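Local atomic coordinates of transcarboxylase 5S subunit (Propionibacterium freudenreichii subsp. shermanii, PDB entry 1RQB), a protein that catalyses transfer of the carboxyl group from the biotin of the 1.3S subunit to pyruvate, forming oxaloacetate, and uses a cobalt ion. Residues S237-K240 against A241-A244. Sequence-based numbering, arbitrary orientation.
Sequences SLMK and AIEA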
loop_
_atom_site.group_PDB
_atom_site.type_symbol
_atom_site.label_atom_id
_atom_site.label_comp_id
_atom_site.label_asym_id
_atom_site.label_seq_id
_atom_site.Cartn_x
_atom_site.Cartn_y
_atom_site.Cartn_z
ATOM N N SER A 237 10.149 2.197 -6.479
ATOM C CA SER A 237 11.155 3.245 -6.710
ATOM C C SER A 237 12.261 3.121 -5.660
ATOM O O SER A 237 13.437 3.305 -5.970
ATOM C CB SER A 237 10.512 4.640 -6.651
ATOM O OG SER A 237 9.519 4.762 -7.668
ATOM N N LEU A 238 11.895 2.826 -4.413
ATOM C CA LEU A 238 12.903 2.639 -3.357
ATOM C C LEU A 238 13.832 1.483 -3.737
ATOM O O LEU A 238 15.048 1.573 -3.573
ATOM C CB LEU A 238 12.239 2.318 -2.017
ATOM C CG LEU A 238 12.011 3.478 -1.046
ATOM C CD1 LEU A 238 11.230 4.570 -1.703
ATOM C CD2 LEU A 238 11.298 2.969 0.199
HETATM N N MSE A 239 13.266 0.390 -4.237
HETATM C CA MSE A 239 14.091 -0.765 -4.626
HETATM C C MSE A 239 15.049 -0.349 -5.746
HETATM O O MSE A 239 16.231 -0.687 -5.712
HETATM C CB MSE A 239 13.219 -1.928 -5.111
HETATM C CG MSE A 239 14.019 -3.162 -5.550
HETATM SE SE MSE A 239 14.904 -4.086 -4.044
HETATM C CE MSE A 239 16.693 -3.489 -4.317
ATOM N N LYS A 240 14.547 0.373 -6.747
ATOM C CA LYS A 240 15.398 0.841 -7.852
ATOM C C LYS A 240 16.440 1.842 -7.347
ATOM O O LYS A 240 17.562 1.883 -7.850
ATOM C CB LYS A 240 14.544 1.486 -8.964
ATOM C CG LYS A 240 13.795 0.453 -9.784
ATOM C CD LYS A 240 14.807 -0.446 -10.453
ATOM C CE LYS A 240 14.168 -1.572 -11.228
ATOM N NZ LYS A 240 15.226 -2.524 -11.673
ATOM N N ALA A 241 16.072 2.651 -6.355
ATOM C CA ALA A 241 17.026 3.629 -5.813
ATOM C C ALA A 241 18.151 2.881 -5.096
ATOM O O ALA A 241 19.313 3.281 -5.149
ATOM C CB ALA A 241 16.319 4.593 -4.846
ATOM N N ILE A 242 17.806 1.787 -4.434
ATOM C CA ILE A 242 18.813 0.978 -3.733
ATOM C C ILE A 242 19.730 0.328 -4.772
ATOM O O ILE A 242 20.944 0.261 -4.589
ATOM C CB ILE A 242 18.127 -0.082 -2.837
ATOM C CG1 ILE A 242 17.487 0.629 -1.634
ATOM C CG2 ILE A 242 19.147 -1.156 -2.381
ATOM C CD1 ILE A 242 16.531 -0.241 -0.831
ATOM N N GLU A 243 19.168 -0.131 -5.883
ATOM C CA GLU A 243 20.017 -0.718 -6.930
ATOM C C GLU A 243 20.951 0.353 -7.501
ATOM O O GLU A 243 22.069 0.051 -7.913
ATOM C CB GLU A 243 19.159 -1.344 -8.048
ATOM C CG GLU A 243 18.332 -2.551 -7.563
ATOM C CD GLU A 243 17.399 -3.145 -8.631
ATOM O OE1 GLU A 243 16.955 -2.400 -9.535
ATOM O OE2 GLU A 243 17.097 -4.364 -8.549
ATOM N N ALA A 244 20.510 1.609 -7.502
ATOM C CA ALA A 244 21.334 2.695 -8.053
ATOM C C ALA A 244 22.364 3.180 -7.032
ATOM O O ALA A 244 23.226 3.994 -7.361
ATOM C CB ALA A 244 20.457 3.850 -8.510
#
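A salt bridge between K240 and E243, one turn apart on the C-terminal half of helix 234-243, marks this local intrahelical contact, which lies on the outer layer of the barrel at the dimer interface. NZ of K240 donates to OE1 of E243 at 2.8 Å and meets that oxygen on its syn lone pair, the side of OE2. The lysine reaches it by a bend at chi2 (-62°), after which the chain runs extended and its CD also passes close to OE1. The other carboxylate oxygen, OE2 of E243, takes NZ of K240 from the second subunit, and the relation is returned, so two lysines and two glutamates form a reciprocal charge network across the dimer. An alanine in place of E243 would probably leave the ammonium groups of both K240 copies without their carboxylate mates and weaken this link between subunits.

Beside the charged pair, selenomethionine M239, with CG anti to the backbone N (chi1 179°), folds back through bends at chi2 and chi3. Its CE thereby lies 3.9 Å from CG2 of I242 and 3.8 Å from CG of E243, and its chain crosses both side chains at about a right angle. M239 and I242 also pack on Y277, while M239 touches V236 of the second subunit.

Beneath the side chains, the backbone N of A241, I242, E243 and A244 each bond to the carbonyl four residues earlier; I242 N to L238 O measures 2.9 Å. On the barrel side, L238 and A241 rest on L225 of strand 223-225. The helix is thus the crossover of the beta-alpha-beta unit between strands 223-225 and 248-251, the repeating element of a TIM barrel.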